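Local coordinates for transcriptional activator TenA-1 (Sulfolobus solfataricus P2, PDB 2QZC), which is probably a TenA-like thiaminase with a heme oxygenase-like fold, acting on thiamin or its breakdown products, at residues E26-L29 with K30-D33; K50-E53 with D54-R57. All coordinates share one frame; numbering follows the deposited sequence. Where two conformers were deposited one is given.

Contact 1: E26-L29 with K30-D33; sequences EFIL and KMRD
The short helix 26-32, one of the small helices of this all-helical heme oxygenase-like fold, carries on its buried side a Met-aromatic contact between Phe-27 and Met-31, one turn apart. Met-31 is a selenomethionine, and its tail reaches the rim of the phenyl ring: the methyl CE lies at the ring edge, near its plane, 3.8 Å from Phe-27 CE1, while SE sits 5.1 Å from the ring centroid on an oblique line, 68° off the normal. A bend at the last torsion (chi3 -67°) turns CE back toward the start of the helix, into the angle between the phenyl ring and Ile-28, whose CG1 is 4.1 Å from that same methyl. Beneath these side chains the backbone makes a regular i to i+4 series, from Lys-30 N to Glu-26 O at 2.9 Å through to Asp-33 N with Leu-29 O at 3.0 Å.

On the outer side Glu-26, in the conformer given, and Lys-30 run side by side, Glu-26 CG 4.1 Å from Lys-30 CD. Their charged ends are not in contact; the lysine chain, bent at its last two torsions, carries NZ to Ser-35 OG, a group that also pairs with Asp-33 OD1. Trp-203 stacks on Phe-27, and Tyr-156 and Trp-159 of helix 154-164 pack on Met-31, so the buried selenoether lies among aromatic rings. With Phe-27, Ile-28 and Met-31 buried and a largely polar outer side, on which Leu-29 is also exposed, this is a short amphipathic helix whose i to i+4 Met-aromatic pair packs against the helical bundle.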
# COMPACT_ATOMS: atom_id res chain seq x y z
N GLU A 26 1.14 7.02 -32.64
CA GLU A 26 1.03 8.39 -33.20
C GLU A 26 1.11 9.46 -32.10
O GLU A 26 1.80 10.46 -32.24
CB GLU A 26 -0.28 8.53 -33.96
CG GLU A 26 -0.57 9.92 -34.53
CD GLU A 26 -1.87 10.00 -35.31
OE1 GLU A 26 -2.57 8.97 -35.49
OE2 GLU A 26 -2.19 11.13 -35.74
N PHE A 27 0.38 9.26 -31.01
CA PHE A 27 0.36 10.21 -29.89
C PHE A 27 1.79 10.48 -29.41
O PHE A 27 2.16 11.62 -29.16
CB PHE A 27 -0.50 9.65 -28.74
CG PHE A 27 -0.73 10.60 -27.59
CD1 PHE A 27 0.25 10.80 -26.60
CD2 PHE A 27 -1.94 11.24 -27.43
CE1 PHE A 27 0.01 11.63 -25.49
CE2 PHE A 27 -2.19 12.08 -26.34
CZ PHE A 27 -1.19 12.28 -25.37
N ILE A 28 2.56 9.41 -29.22
CA ILE A 28 3.95 9.49 -28.76
C ILE A 28 4.86 10.13 -29.81
O ILE A 28 5.73 10.95 -29.45
CB ILE A 28 4.47 8.09 -28.38
CG1 ILE A 28 3.72 7.65 -27.11
CG2 ILE A 28 6.01 8.05 -28.22
CD1 ILE A 28 3.81 6.12 -26.90
N LEU A 29 4.68 9.76 -31.08
CA LEU A 29 5.47 10.37 -32.16
C LEU A 29 5.24 11.87 -32.22
O LEU A 29 6.20 12.63 -32.45
CB LEU A 29 5.13 9.73 -33.51
CG LEU A 29 5.34 8.22 -33.66
CD1 LEU A 29 4.98 7.69 -35.09
CD2 LEU A 29 6.75 7.81 -33.22
N LYS A 30 4.01 12.31 -31.97
CA LYS A 30 3.67 13.74 -31.97
C LYS A 30 4.20 14.44 -30.72
O LYS A 30 4.47 15.64 -30.76
CB LYS A 30 2.19 14.00 -32.19
CG LYS A 30 1.71 13.50 -33.54
CD LYS A 30 0.28 13.87 -33.84
CE LYS A 30 0.16 15.34 -34.27
NZ LYS A 30 0.96 15.71 -35.52
N MSE A 31 4.33 13.72 -29.59
CA MSE A 31 5.03 14.31 -28.43
C MSE A 31 6.52 14.52 -28.74
O MSE A 31 7.10 15.56 -28.41
CB MSE A 31 4.89 13.46 -27.13
CG MSE A 31 3.55 13.63 -26.51
SE MSE A 31 3.56 12.98 -24.66
CE MSE A 31 3.80 11.20 -25.01
N ARG A 32 7.13 13.52 -29.37
CA ARG A 32 8.56 13.55 -29.69
C ARG A 32 8.88 14.68 -30.67
O ARG A 32 9.93 15.32 -30.49
CB ARG A 32 9.03 12.21 -30.26
CG ARG A 32 10.50 12.16 -30.74
CD ARG A 32 11.47 12.42 -29.66
NE ARG A 32 12.85 12.43 -30.16
CZ ARG A 32 13.42 13.45 -30.79
NH1 ARG A 32 12.77 14.58 -31.08
NH2 ARG A 32 14.70 13.34 -31.18
N ASP A 33 8.05 14.91 -31.68
CA ASP A 33 8.33 16.03 -32.63
C ASP A 33 7.74 17.35 -32.17
O ASP A 33 7.85 18.36 -32.85
CB ASP A 33 7.99 15.68 -34.09
CG ASP A 33 6.54 15.59 -34.41
OD1 ASP A 33 5.67 15.97 -33.63
OD2 ASP A 33 6.25 15.12 -35.55

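Contact 2: K50-E53 with D54-R57; sequences KYVE and DMLR
With CG anti to the backbone N (chi1 -176°) and the chain straight beyond it, Glu-53 stretches its carboxylate outward from the helix, and Arg-57, whose own CG stands anti to the carbonyl carbon (chi1 -66°) before the chain runs extended to NE, leans back toward the start of the helix to meet it. The two side chains lie alongside each other, one turn apart, and close a salt bridge. A single oxygen takes the whole grip: Glu-53 OE2 accepts from Arg-57 NH2 at 3.0 Å and from Arg-57 NE at 3.2 Å, using for NE the lone pair that faces away from OE1. OE2 lies at the guanidinium edge and close to its plane, although the carboxylate itself is turned 41° from that plane.

Glu-53 OE1 forms a salt bridge with Arg-100, and Arg-57 NH1 donates to the carbonyls of Gly-66 and Ser-64 of the second subunit. Putting a leucine in place of Arg-57 would probably leave Glu-53 OE2 without its two donors and those carbonyls of the second subunit without their mate.

Elsewhere on the helix, the side chains of Tyr-51 and Met-55, a selenomethionine, cross at a slant, with SE 3.9 Å from Tyr-51 CE2 and 5.0 Å from the ring centroid, a Met-aromatic contact. The backbone bond from Met-55 N to Tyr-51 O is 2.8 Å long. Asp-54, buried, gives both carboxylate oxygens to tyrosine hydroxyls, those of Tyr-108 and Tyr-120. The chemistry thus differs around one helix: Tyr-51 and Met-55 pack inside the subunit, Asp-54 is a buried polar group with partners of its own, and the Glu-53 carboxylate probably helps to hold Arg-57 in the pose in which NH1 meets the second subunit.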
# COMPACT_ATOMS: atom_id res chain seq x y z
N LYS A 50 -7.20 10.44 -13.53
CA LYS A 50 -8.24 9.52 -13.05
C LYS A 50 -7.68 8.10 -13.00
O LYS A 50 -7.86 7.38 -12.02
CB LYS A 50 -9.47 9.56 -13.95
CG LYS A 50 -10.13 10.95 -14.05
CD LYS A 50 -11.48 10.91 -14.73
CE LYS A 50 -12.59 10.37 -13.87
NZ LYS A 50 -12.90 11.28 -12.72
N TYR A 51 -7.04 7.69 -14.09
CA TYR A 51 -6.47 6.37 -14.18
C TYR A 51 -5.49 6.04 -13.05
O TYR A 51 -5.55 4.96 -12.42
CB TYR A 51 -5.74 6.20 -15.55
CG TYR A 51 -4.95 4.94 -15.69
CD1 TYR A 51 -5.54 3.78 -16.18
CD2 TYR A 51 -3.58 4.88 -15.32
CE1 TYR A 51 -4.80 2.59 -16.28
CE2 TYR A 51 -2.87 3.72 -15.44
CZ TYR A 51 -3.48 2.56 -15.93
OH TYR A 51 -2.81 1.34 -16.11
N VAL A 52 -4.55 6.95 -12.80
CA VAL A 52 -3.48 6.70 -11.80
C VAL A 52 -4.03 6.46 -10.42
O VAL A 52 -3.53 5.59 -9.68
CB VAL A 52 -2.43 7.82 -11.78
CG1 VAL A 52 -1.50 7.72 -10.55
CG2 VAL A 52 -1.63 7.74 -13.06
N GLU A 53 -5.09 7.17 -10.04
CA GLU A 53 -5.67 6.94 -8.71
C GLU A 53 -6.27 5.52 -8.64
O GLU A 53 -6.12 4.79 -7.66
CB GLU A 53 -6.71 8.00 -8.35
CG GLU A 53 -7.23 7.78 -6.92
CD GLU A 53 -8.28 8.76 -6.47
OE1 GLU A 53 -8.33 9.87 -7.02
OE2 GLU A 53 -9.07 8.43 -5.55
N ASP A 54 -7.02 5.12 -9.67
CA ASP A 54 -7.56 3.75 -9.69
C ASP A 54 -6.46 2.69 -9.74
O ASP A 54 -6.56 1.64 -9.11
CB ASP A 54 -8.50 3.58 -10.90
CG ASP A 54 -9.82 4.29 -10.74
OD1 ASP A 54 -10.45 4.17 -9.66
OD2 ASP A 54 -10.26 4.90 -11.73
N MSE A 55 -5.42 2.95 -10.51
CA MSE A 55 -4.24 2.04 -10.60
C MSE A 55 -3.61 1.84 -9.21
O MSE A 55 -3.27 0.72 -8.84
CB MSE A 55 -3.22 2.64 -11.57
CG MSE A 55 -2.06 1.80 -11.86
SE MSE A 55 -0.52 2.88 -12.49
CE MSE A 55 0.04 3.60 -10.80
N LEU A 56 -3.47 2.92 -8.46
CA LEU A 56 -2.90 2.84 -7.11
C LEU A 56 -3.83 2.06 -6.20
O LEU A 56 -3.36 1.21 -5.39
CB LEU A 56 -2.65 4.23 -6.54
CG LEU A 56 -1.52 5.02 -7.17
CD1 LEU A 56 -1.54 6.45 -6.70
CD2 LEU A 56 -0.19 4.40 -6.85
N ARG A 57 -5.15 2.31 -6.29
CA ARG A 57 -6.08 1.53 -5.46
C ARG A 57 -6.01 0.04 -5.77
O ARG A 57 -6.01 -0.83 -4.87
CB ARG A 57 -7.49 2.08 -5.58
CG ARG A 57 -7.62 3.49 -4.97
CD ARG A 57 -9.05 3.97 -5.16
NE ARG A 57 -9.27 5.35 -4.69
CZ ARG A 57 -9.47 5.69 -3.41
NH1 ARG A 57 -9.50 4.78 -2.48
NH2 ARG A 57 -9.68 6.95 -3.07

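After helices 6-14 and 18-23 the chain enters helix 26-32, where contact 1 closes one local turn, then passes through the connection holding Ser-35 and Leu-36 into the long helix 38-63, where contact 2 does the same near its middle. The two follow in series, neither nesting nor crossing, and each spans consecutive residues, so no long loop is closed. Their centres are 24 Å apart, on opposite sides of the chain's centre, and their nearest atoms stay about 12 Å from each other. Helix 127-148 touches both, through Val-144 and Tyr-147 at contact 1 and Cys-137 at contact 2. Contact 1 also meets helix 186-208; contact 2 meets helix 110-125 and the second subunit.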